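Local atomic coordinates of envelope protein (White spot syndrome virus, PDB entry 7DDA), a protein that forms part of the viral envelope and, through sulfate-binding sites in the C-terminal domain described here, probably binds heparin-like sulfated polysaccharides. Residues 79-85 and 100-106; 35-41 and 159-165; 108-113 and 165-171. Numbering follows the deposited sequence.

Interaction 1: residues 79-85 and 100-106; sequences SFHIYKI and YGLRNKK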
loop_
_atom_site.group_PDB
_atom_site.type_symbol
_atom_site.label_atom_id
_atom_site.label_comp_id
_atom_site.label_asym_id
_atom_site.label_seq_id
_atom_site.Cartn_x
_atom_site.Cartn_y
_atom_site.Cartn_z
ATOM N N SER A 79 7.253 -6.182 -20.467
ATOM C CA SER A 79 7.995 -4.943 -20.291
ATOM C C SER A 79 9.019 -5.024 -19.164
ATOM O O SER A 79 9.973 -4.238 -19.151
ATOM C CB SER A 79 7.031 -3.787 -20.021
ATOM O OG SER A 79 6.378 -3.373 -21.206
ATOM N N PHE A 80 8.841 -5.946 -18.225
ATOM C CA PHE A 80 9.709 -6.043 -17.065
ATOM C C PHE A 80 9.969 -7.505 -16.778
ATOM O O PHE A 80 9.167 -8.372 -17.130
ATOM C CB PHE A 80 9.084 -5.361 -15.849
ATOM C CG PHE A 80 8.692 -3.953 -16.112
ATOM C CD1 PHE A 80 9.666 -2.973 -16.293
ATOM C CD2 PHE A 80 7.351 -3.605 -16.246
ATOM C CE1 PHE A 80 9.308 -1.651 -16.566
ATOM C CE2 PHE A 80 6.982 -2.295 -16.520
ATOM C CZ PHE A 80 7.962 -1.313 -16.681
ATOM N N HIS A 81 11.113 -7.773 -16.161
ATOM C CA HIS A 81 11.441 -9.107 -15.681
ATOM C C HIS A 81 11.864 -8.988 -14.221
ATOM O O HIS A 81 12.754 -8.200 -13.894
ATOM C CB HIS A 81 12.549 -9.756 -16.541
ATOM C CG HIS A 81 12.898 -11.155 -16.125
ATOM N ND1 HIS A 81 14.154 -11.698 -16.312
ATOM C CD2 HIS A 81 12.161 -12.116 -15.518
ATOM C CE1 HIS A 81 14.173 -12.933 -15.841
ATOM N NE2 HIS A 81 12.975 -13.210 -15.353
ATOM N N ILE A 82 11.215 -9.752 -13.347
ATOM C CA ILE A 82 11.461 -9.705 -11.909
ATOM C C ILE A 82 11.897 -11.090 -11.455
ATOM O O ILE A 82 11.273 -12.095 -11.814
ATOM C CB ILE A 82 10.213 -9.237 -11.135
ATOM C CG1 ILE A 82 9.725 -7.897 -11.694
ATOM C CG2 ILE A 82 10.515 -9.135 -9.638
ATOM C CD1 ILE A 82 8.253 -7.617 -11.418
ATOM N N TYR A 83 12.964 -11.146 -10.667
ATOM C CA TYR A 83 13.597 -12.426 -10.387
ATOM C C TYR A 83 14.244 -12.363 -9.017
ATOM O O TYR A 83 14.690 -11.299 -8.566
ATOM C CB TYR A 83 14.659 -12.795 -11.448
ATOM C CG TYR A 83 15.455 -11.592 -11.899
ATOM C CD1 TYR A 83 16.608 -11.218 -11.236
ATOM C CD2 TYR A 83 15.014 -10.796 -12.959
ATOM C CE1 TYR A 83 17.326 -10.106 -11.630
ATOM C CE2 TYR A 83 15.719 -9.673 -13.353
ATOM C CZ TYR A 83 16.872 -9.339 -12.684
ATOM O OH TYR A 83 17.587 -8.233 -13.063
ATOM N N LYS A 84 14.267 -13.516 -8.362
ATOM C CA LYS A 84 15.042 -13.688 -7.147
ATOM C C LYS A 84 16.529 -13.649 -7.468
ATOM O O LYS A 84 17.006 -14.373 -8.343
ATOM C CB LYS A 84 14.661 -15.012 -6.492
ATOM C CG LYS A 84 15.501 -15.412 -5.302
ATOM C CD LYS A 84 15.052 -16.780 -4.814
ATOM C CE LYS A 84 16.167 -17.516 -4.118
ATOM N NZ LYS A 84 15.737 -18.905 -3.762
ATOM N N ILE A 85 17.260 -12.775 -6.791
ATOM C CA ILE A 85 18.710 -12.808 -6.891
ATOM C C ILE A 85 19.309 -13.693 -5.807
ATOM O O ILE A 85 20.235 -14.463 -6.071
ATOM C CB ILE A 85 19.272 -11.376 -6.827
ATOM C CG1 ILE A 85 18.918 -10.599 -8.101
ATOM C CG2 ILE A 85 20.782 -11.380 -6.600
ATOM C CD1 ILE A 85 19.243 -9.134 -7.989
ATOM N N TYR A 100 15.895 -9.083 -4.663
ATOM C CA TYR A 100 15.255 -9.223 -5.960
ATOM C C TYR A 100 15.811 -8.207 -6.941
ATOM O O TYR A 100 16.321 -7.154 -6.546
ATOM C CB TYR A 100 13.732 -9.074 -5.822
ATOM C CG TYR A 100 13.206 -10.191 -4.974
ATOM C CD1 TYR A 100 12.858 -11.415 -5.540
ATOM C CD2 TYR A 100 13.147 -10.059 -3.590
ATOM C CE1 TYR A 100 12.419 -12.463 -4.750
ATOM C CE2 TYR A 100 12.713 -11.107 -2.794
ATOM C CZ TYR A 100 12.356 -12.302 -3.376
ATOM O OH TYR A 100 11.925 -13.328 -2.562
ATOM N N GLY A 101 15.721 -8.544 -8.222
ATOM C CA GLY A 101 16.064 -7.625 -9.295
ATOM C C GLY A 101 14.876 -7.400 -10.210
ATOM O O GLY A 101 14.115 -8.328 -10.489
ATOM N N LEU A 102 14.717 -6.163 -10.671
ATOM C CA LEU A 102 13.766 -5.825 -11.721
ATOM C C LEU A 102 14.545 -5.266 -12.907
ATOM O O LEU A 102 15.249 -4.257 -12.773
ATOM C CB LEU A 102 12.726 -4.807 -11.223
ATOM C CG LEU A 102 11.662 -4.306 -12.215
ATOM C CD1 LEU A 102 10.330 -3.996 -11.522
ATOM C CD2 LEU A 102 12.136 -3.083 -12.994
ATOM N N ARG A 103 14.404 -5.898 -14.065
ATOM C CA ARG A 103 15.050 -5.419 -15.280
ATOM C C ARG A 103 14.054 -4.722 -16.199
ATOM O O ARG A 103 12.994 -5.278 -16.527
ATOM C CB ARG A 103 15.732 -6.555 -16.038
ATOM C CG ARG A 103 16.816 -6.042 -16.979
ATOM C CD ARG A 103 17.491 -7.179 -17.740
ATOM N NE ARG A 103 18.130 -8.149 -16.855
ATOM C CZ ARG A 103 19.280 -7.951 -16.208
ATOM N NH1 ARG A 103 19.950 -6.810 -16.345
ATOM N NH2 ARG A 103 19.768 -8.898 -15.415
ATOM N N ASN A 104 14.411 -3.509 -16.615
ATOM C CA ASN A 104 13.666 -2.786 -17.633
ATOM C C ASN A 104 13.855 -3.487 -18.977
ATOM O O ASN A 104 14.978 -3.614 -19.471
ATOM C CB ASN A 104 14.145 -1.332 -17.676
ATOM C CG ASN A 104 13.461 -0.494 -18.769
ATOM O OD1 ASN A 104 12.560 -0.956 -19.485
ATOM N ND2 ASN A 104 13.891 0.757 -18.884
ATOM N N LYS A 105 12.761 -3.972 -19.555
ATOM C CA LYS A 105 12.791 -4.630 -20.854
ATOM C C LYS A 105 12.057 -3.835 -21.928
ATOM O O LYS A 105 11.725 -4.387 -22.977
ATOM C CB LYS A 105 12.192 -6.028 -20.747
ATOM C CG LYS A 105 12.916 -6.905 -19.765
ATOM C CD LYS A 105 14.244 -7.311 -20.336
ATOM C CE LYS A 105 14.181 -8.732 -20.795
ATOM N NZ LYS A 105 15.432 -9.132 -21.476
ATOM N N LYS A 106 11.788 -2.553 -21.686
ATOM C CA LYS A 106 11.017 -1.729 -22.610
ATOM C C LYS A 106 11.967 -1.021 -23.564
ATOM O O LYS A 106 12.685 -0.093 -23.162
ATOM C CB LYS A 106 10.175 -0.708 -21.854
ATOM C CG LYS A 106 8.873 -1.229 -21.367
ATOM C CD LYS A 106 8.041 -0.104 -20.806
ATOM C CE LYS A 106 7.279 0.588 -21.917
ATOM N NZ LYS A 106 6.514 -0.400 -22.720
#

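Interaction 2: residues 35-41 and 159-165; sequences VIVKADC and AKLIIYF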
loop_
_atom_site.group_PDB
_atom_site.type_symbol
_atom_site.label_atom_id
_atom_site.label_comp_id
_atom_site.label_asym_id
_atom_site.label_seq_id
_atom_site.Cartn_x
_atom_site.Cartn_y
_atom_site.Cartn_z
ATOM N N VAL A 35 3.241 -3.410 -10.307
ATOM C CA VAL A 35 3.422 -4.854 -10.385
ATOM C C VAL A 35 3.524 -5.393 -8.960
ATOM O O VAL A 35 4.378 -4.951 -8.177
ATOM C CB VAL A 35 4.657 -5.221 -11.234
ATOM C CG1 VAL A 35 4.749 -6.724 -11.448
ATOM C CG2 VAL A 35 4.599 -4.503 -12.573
ATOM N N ILE A 36 2.645 -6.337 -8.623
ATOM C CA ILE A 36 2.555 -6.919 -7.286
ATOM C C ILE A 36 3.150 -8.317 -7.347
ATOM O O ILE A 36 2.650 -9.186 -8.070
ATOM C CB ILE A 36 1.103 -6.952 -6.781
ATOM C CG1 ILE A 36 0.463 -5.564 -6.875
ATOM C CG2 ILE A 36 1.029 -7.447 -5.340
ATOM C CD1 ILE A 36 -1.004 -5.539 -6.419
ATOM N N VAL A 37 4.233 -8.531 -6.611
ATOM C CA VAL A 37 4.973 -9.785 -6.641
ATOM C C VAL A 37 4.773 -10.480 -5.305
ATOM O O VAL A 37 4.995 -9.872 -4.246
ATOM C CB VAL A 37 6.472 -9.560 -6.912
ATOM C CG1 VAL A 37 7.254 -10.872 -6.739
ATOM C CG2 VAL A 37 6.689 -8.950 -8.288
ATOM N N LYS A 38 4.353 -11.748 -5.361
ATOM C CA LYS A 38 4.268 -12.621 -4.200
ATOM C C LYS A 38 5.461 -13.577 -4.193
ATOM O O LYS A 38 5.659 -14.338 -5.150
ATOM C CB LYS A 38 2.953 -13.400 -4.203
ATOM C CG LYS A 38 2.889 -14.438 -3.093
ATOM C CD LYS A 38 1.461 -14.772 -2.695
ATOM C CE LYS A 38 0.891 -15.902 -3.507
ATOM N NZ LYS A 38 1.357 -17.199 -2.969
ATOM N N ALA A 39 6.244 -13.547 -3.113
ATOM C CA ALA A 39 7.414 -14.400 -2.968
ATOM C C ALA A 39 7.362 -15.142 -1.636
ATOM O O ALA A 39 6.761 -14.674 -0.669
ATOM C CB ALA A 39 8.709 -13.589 -3.052
ATOM N N ASP A 40 8.021 -16.293 -1.579
ATOM C CA ASP A 40 7.955 -17.127 -0.387
ATOM C C ASP A 40 8.976 -16.681 0.660
ATOM O O ASP A 40 10.145 -16.455 0.337
ATOM C CB ASP A 40 8.187 -18.585 -0.757
ATOM C CG ASP A 40 7.999 -19.495 0.416
ATOM O OD1 ASP A 40 6.835 -19.850 0.701
ATOM O OD2 ASP A 40 9.019 -19.811 1.076
ATOM N N CYS A 41 8.545 -16.576 1.920
ATOM C CA CYS A 41 9.436 -16.038 2.950
ATOM C C CYS A 41 10.577 -16.976 3.309
ATOM O O CYS A 41 11.572 -16.522 3.876
ATOM C CB CYS A 41 8.669 -15.703 4.226
ATOM S SG CYS A 41 7.754 -14.170 4.178
ATOM N N ALA A 159 4.391 -18.184 5.201
ATOM C CA ALA A 159 4.287 -16.737 5.111
ATOM C C ALA A 159 4.922 -16.230 3.817
ATOM O O ALA A 159 5.910 -16.783 3.325
ATOM C CB ALA A 159 4.952 -16.088 6.325
ATOM N N LYS A 160 4.349 -15.158 3.269
ATOM C CA LYS A 160 4.768 -14.621 1.981
ATOM C C LYS A 160 5.238 -13.177 2.101
ATOM O O LYS A 160 4.801 -12.422 2.981
ATOM C CB LYS A 160 3.637 -14.688 0.942
ATOM C CG LYS A 160 3.051 -16.090 0.701
ATOM C CD LYS A 160 4.125 -17.073 0.267
ATOM C CE LYS A 160 3.551 -18.438 -0.082
ATOM N NZ LYS A 160 4.615 -19.332 -0.602
ATOM N N LEU A 161 6.133 -12.803 1.196
ATOM C CA LEU A 161 6.543 -11.417 1.002
ATOM C C LEU A 161 5.823 -10.883 -0.229
ATOM O O LEU A 161 5.928 -11.465 -1.313
ATOM C CB LEU A 161 8.063 -11.317 0.846
ATOM C CG LEU A 161 8.704 -9.945 0.618
ATOM C CD1 LEU A 161 8.436 -8.991 1.778
ATOM C CD2 LEU A 161 10.199 -10.108 0.405
ATOM N N ILE A 162 5.058 -9.809 -0.056
ATOM C CA ILE A 162 4.371 -9.154 -1.163
ATOM C C ILE A 162 5.099 -7.845 -1.435
ATOM O O ILE A 162 5.179 -6.977 -0.554
ATOM C CB ILE A 162 2.883 -8.919 -0.862
ATOM C CG1 ILE A 162 2.236 -10.184 -0.281
ATOM C CG2 ILE A 162 2.158 -8.522 -2.109
ATOM C CD1 ILE A 162 2.233 -11.389 -1.221
ATOM N N ILE A 163 5.658 -7.713 -2.637
ATOM C CA ILE A 163 6.410 -6.531 -3.036
ATOM C C ILE A 163 5.628 -5.796 -4.115
ATOM O O ILE A 163 5.172 -6.408 -5.092
ATOM C CB ILE A 163 7.815 -6.883 -3.549
ATOM C CG1 ILE A 163 8.517 -7.870 -2.630
ATOM C CG2 ILE A 163 8.639 -5.633 -3.718
ATOM C CD1 ILE A 163 9.745 -8.499 -3.303
ATOM N N TYR A 164 5.484 -4.487 -3.944
ATOM C CA TYR A 164 4.778 -3.647 -4.898
ATOM C C TYR A 164 5.810 -2.770 -5.595
ATOM O O TYR A 164 6.558 -2.041 -4.938
ATOM C CB TYR A 164 3.697 -2.803 -4.208
ATOM C CG TYR A 164 2.650 -3.607 -3.436
ATOM C CD1 TYR A 164 2.974 -4.255 -2.247
ATOM C CD2 TYR A 164 1.344 -3.710 -3.893
ATOM C CE1 TYR A 164 2.028 -4.990 -1.544
ATOM C CE2 TYR A 164 0.388 -4.441 -3.192
ATOM C CZ TYR A 164 0.733 -5.080 -2.019
ATOM O OH TYR A 164 -0.208 -5.818 -1.305
ATOM N N PHE A 165 5.869 -2.870 -6.918
ATOM C CA PHE A 165 6.772 -2.065 -7.729
ATOM C C PHE A 165 5.959 -0.980 -8.410
ATOM O O PHE A 165 5.039 -1.287 -9.183
ATOM C CB PHE A 165 7.490 -2.920 -8.774
ATOM C CG PHE A 165 8.340 -4.006 -8.188
ATOM C CD1 PHE A 165 7.775 -5.216 -7.805
ATOM C CD2 PHE A 165 9.693 -3.833 -8.038
ATOM C CE1 PHE A 165 8.560 -6.219 -7.268
ATOM C CE2 PHE A 165 10.472 -4.830 -7.511
ATOM C CZ PHE A 165 9.910 -6.022 -7.125
HETATM O O HOH W 1 6.957 -19.145 3.646
#

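Interaction 3: residues 108-113 and 165-171; sequences GYTCLC and FFLNCWT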
loop_
_atom_site.group_PDB
_atom_site.type_symbol
_atom_site.label_atom_id
_atom_site.label_comp_id
_atom_site.label_asym_id
_atom_site.label_seq_id
_atom_site.Cartn_x
_atom_site.Cartn_y
_atom_site.Cartn_z
ATOM N N GLY A 108 13.438 1.568 -25.770
ATOM C CA GLY A 108 13.254 2.996 -25.819
ATOM C C GLY A 108 13.115 3.680 -24.474
ATOM O O GLY A 108 13.379 4.887 -24.381
ATOM N N TYR A 109 12.727 2.955 -23.424
ATOM C CA TYR A 109 12.285 3.587 -22.186
ATOM C C TYR A 109 13.358 3.607 -21.104
ATOM O O TYR A 109 14.157 2.676 -20.971
ATOM C CB TYR A 109 11.040 2.895 -21.643
ATOM C CG TYR A 109 9.778 3.234 -22.400
ATOM C CD1 TYR A 109 9.464 2.600 -23.599
ATOM C CD2 TYR A 109 8.894 4.196 -21.913
ATOM C CE1 TYR A 109 8.298 2.914 -24.286
ATOM C CE2 TYR A 109 7.728 4.510 -22.589
ATOM C CZ TYR A 109 7.435 3.869 -23.772
ATOM O OH TYR A 109 6.276 4.192 -24.432
ATOM N N THR A 110 13.367 4.695 -20.346
ATOM C CA THR A 110 14.069 4.815 -19.080
ATOM C C THR A 110 13.021 4.760 -17.977
ATOM O O THR A 110 11.896 5.235 -18.169
ATOM C CB THR A 110 14.853 6.131 -19.022
ATOM O OG1 THR A 110 15.733 6.195 -20.151
ATOM C CG2 THR A 110 15.674 6.245 -17.731
ATOM N N CYS A 111 13.366 4.163 -16.830
ATOM C CA CYS A 111 12.373 3.946 -15.788
ATOM C C CYS A 111 12.882 4.363 -14.418
ATOM O O CYS A 111 14.079 4.300 -14.120
ATOM C CB CYS A 111 11.918 2.489 -15.716
ATOM S SG CYS A 111 11.047 1.887 -17.176
ATOM N N LEU A 112 11.936 4.793 -13.590
ATOM C CA LEU A 112 12.103 4.870 -12.150
ATOM C C LEU A 112 11.255 3.783 -11.487
ATOM O O LEU A 112 10.228 3.350 -12.026
ATOM C CB LEU A 112 11.713 6.253 -11.636
ATOM C CG LEU A 112 12.668 7.405 -11.946
ATOM C CD1 LEU A 112 12.043 8.696 -11.476
ATOM C CD2 LEU A 112 14.046 7.218 -11.294
ATOM N N CYS A 113 11.705 3.337 -10.313
ATOM C CA CYS A 113 11.015 2.298 -9.560
ATOM C C CYS A 113 10.984 2.681 -8.089
ATOM O O CYS A 113 12.034 2.936 -7.491
ATOM C CB CYS A 113 11.708 0.945 -9.730
ATOM S SG CYS A 113 10.746 -0.457 -9.139
ATOM N N PHE A 165 5.869 -2.870 -6.918
ATOM C CA PHE A 165 6.772 -2.065 -7.729
ATOM C C PHE A 165 5.959 -0.980 -8.410
ATOM O O PHE A 165 5.039 -1.287 -9.183
ATOM C CB PHE A 165 7.490 -2.920 -8.774
ATOM C CG PHE A 165 8.340 -4.006 -8.188
ATOM C CD1 PHE A 165 7.775 -5.216 -7.805
ATOM C CD2 PHE A 165 9.693 -3.833 -8.038
ATOM C CE1 PHE A 165 8.560 -6.219 -7.268
ATOM C CE2 PHE A 165 10.472 -4.830 -7.511
ATOM C CZ PHE A 165 9.910 -6.022 -7.125
ATOM N N PHE A 166 6.303 0.278 -8.131
ATOM C CA PHE A 166 5.629 1.437 -8.723
ATOM C C PHE A 166 6.537 2.009 -9.802
ATOM O O PHE A 166 7.506 2.714 -9.505
ATOM C CB PHE A 166 5.277 2.464 -7.659
ATOM C CG PHE A 166 4.490 1.883 -6.509
ATOM C CD1 PHE A 166 3.181 1.466 -6.694
ATOM C CD2 PHE A 166 5.068 1.716 -5.261
ATOM C CE1 PHE A 166 2.452 0.931 -5.650
ATOM C CE2 PHE A 166 4.347 1.180 -4.222
ATOM C CZ PHE A 166 3.033 0.791 -4.411
ATOM N N LEU A 167 6.197 1.716 -11.059
ATOM C CA LEU A 167 7.068 1.962 -12.200
ATOM C C LEU A 167 6.632 3.204 -12.971
ATOM O O LEU A 167 5.450 3.365 -13.294
ATOM C CB LEU A 167 7.077 0.728 -13.099
ATOM C CG LEU A 167 7.876 -0.404 -12.454
ATOM C CD1 LEU A 167 7.438 -1.737 -13.003
ATOM C CD2 LEU A 167 9.365 -0.214 -12.722
ATOM N N ASN A 168 7.590 4.081 -13.253
ATOM C CA ASN A 168 7.345 5.299 -14.014
ATOM C C ASN A 168 8.376 5.382 -15.130
ATOM O O ASN A 168 9.553 5.647 -14.870
ATOM C CB ASN A 168 7.399 6.536 -13.117
ATOM C CG ASN A 168 7.018 7.801 -13.857
ATOM O OD1 ASN A 168 7.372 8.906 -13.446
ATOM N ND2 ASN A 168 6.328 7.643 -14.986
ATOM N N CYS A 169 7.932 5.166 -16.364
ATOM C CA CYS A 169 8.815 5.045 -17.512
ATOM C C CYS A 169 8.476 6.076 -18.587
ATOM O O CYS A 169 7.321 6.483 -18.744
ATOM C CB CYS A 169 8.732 3.639 -18.102
ATOM S SG CYS A 169 9.087 2.370 -16.897
ATOM N N TRP A 170 9.498 6.476 -19.345
ATOM C CA TRP A 170 9.341 7.487 -20.380
ATOM C C TRP A 170 10.382 7.269 -21.472
ATOM O O TRP A 170 11.349 6.530 -21.292
ATOM C CB TRP A 170 9.465 8.888 -19.787
ATOM C CG TRP A 170 10.812 9.158 -19.240
ATOM C CD1 TRP A 170 11.872 9.671 -19.914
ATOM C CD2 TRP A 170 11.262 8.925 -17.897
ATOM N NE1 TRP A 170 12.962 9.772 -19.078
ATOM C CE2 TRP A 170 12.612 9.321 -17.834
ATOM C CE3 TRP A 170 10.657 8.418 -16.745
ATOM C CZ2 TRP A 170 13.364 9.234 -16.662
ATOM C CZ3 TRP A 170 11.410 8.332 -15.586
ATOM C CH2 TRP A 170 12.747 8.739 -15.554
ATOM N N THR A 171 10.172 7.925 -22.612
ATOM C CA THR A 171 11.109 7.862 -23.738
ATOM C C THR A 171 11.877 9.171 -23.882
ATOM O O THR A 171 11.482 10.190 -23.313
ATOM C CB THR A 171 10.394 7.581 -25.051
ATOM O OG1 THR A 171 9.430 8.612 -25.278
ATOM C CG2 THR A 171 9.690 6.255 -24.992
#

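Interaction 1: residues 79-85 and 100-106
Strands 80-85 and 100-104 run antiparallel, their axes 4.7 Å apart at 165°. Two hydrogen-bonded pairs hold them. His81 N meets Arg103 O at 3.1 Å and Arg103 N meets His81 O at 2.8 Å. Tyr83 N to Gly101 O and Gly101 N to Tyr83 O are both 3.0 Å. Lys105 N to Ser79 O, at 2.8 Å, extends the pairing beyond the strand ends. The strands are the arms of a beta hairpin at one edge of a four-stranded antiparallel sheet. Phe80, Ile82, Tyr100 and Leu102 line its inner face and pack on the domain's other sheet. Ile82 CG1 lies 4.0 Å from Leu102 CD1, and Phe80 CD1 4.1 Å from Leu102 CD2. On the opposite face the Tyr83 ring covers Gly101, where a CB would clash with Tyr83 CE1. Tyr83 OH is hydrogen-bonded to Glu145. His81, also on this face, has a bound sulfate beside its side chain. Asn104 OD1 accepts from Lys106 N at 2.8 Å, an Asx turn at the strand end.

Interaction 2: residues 35-41 and 159-165
This is a buried antiparallel pairing of the two central strands, 30-40 and 160-170, of a four-stranded sheet. Val35, Val37 and Ala39 form hydrogen-bonded pairs with Phe165, Ile163 and Leu161. The six bonds include Val37 N to Ile163 O at 2.8 Å. The side chains of these three pairs face the second sheet, with Val37 CG2 3.5 Å from Phe165 CE1. On the other face Ile36 CG2 makes a CH-pi contact 4.1 Å from the Tyr164 ring centroid and packs 3.6 Å from Ile162 CG2. The second subunit covers part of this face: its Phe166 packs on Ile36 and its Phe116 on Tyr164. At one end Lys160 NZ forms a salt bridge with Asp40 OD1 at 2.6 Å and another with Asp47. The face toward the second sheet is apolar, while the other mixes Ile36 and Ile162 with Lys38 and Tyr164, whose OH is hydrogen-bonded to Glu118. Lys38 NZ and Lys160 NZ lie 4.6 Å apart, and Asp40 and Asp47 offset this like-charge pair.

Interaction 3: residues 108-113 and 165-171
Four backbone hydrogen bonds join the start of strand 110-120 to the end of strand 160-170. Thr110 and Trp170 exchange two, N to O, both 2.9 Å. Leu112 N to Asn168 O is 2.8 Å, and Asn168 N to Leu112 O is 3.0 Å. The strands are antiparallel, with axes 4.5 Å apart at 158°.

The covalent link is the disulfide Cys111 SG to Cys169 SG, 2.0 Å. Cys111 and Cys169 are a non-hydrogen-bonded pair, and their CA atoms come to 4.1 Å. Phe80 of the other sheet packs on both cysteines.

Aromatic contacts lie on both faces. The Trp170 ring lies with one face over Thr110 O and its edge at Leu112; Trp170 CH2 is 3.8 Å from Leu112 CG. On the disulfide face, Cys113 SG meets the edge of the Phe165 ring, 3.7 Å from Phe165 CD2. Cys113 SG also lies 3.8 Å from Leu167 CD2. Near the C terminus, Thr171 CG2 sits 3.5 Å from the Tyr109 ring centroid, a CH-pi contact. Tyr109 also makes a cation-pi contact with Lys106.

The third subunit reaches the strands too: its Tyr50 OH is hydrogen-bonded to Phe166 O and its Tyr50 side chain packs on Leu112 and Asn168.

The disulfide therefore fastens the C-terminal strand covalently to the outermost strand of this chain's sheet, two residues before the chain ends.

Overall arrangement
From the N terminus, strand 30-40 comes first, but its partner in interaction 2 is the last strand, 160-170. Interaction 2 therefore closes a long loop that holds most of the domain. Interaction 1 is nested inside it, closing the short hairpin loop of strands 80-89 and 95-104. The chain then passes into strand 110-120, which opens interaction 3 after interaction 1 has closed. Interaction 3 crosses interaction 2; both use strand 160-170 and share Phe165. Interactions 2 and 3 thus tie three neighbouring strands of one sheet. Interaction 1 belongs to the other sheet and packs against both, through Ile82 on Val35 and Phe80 on Leu167.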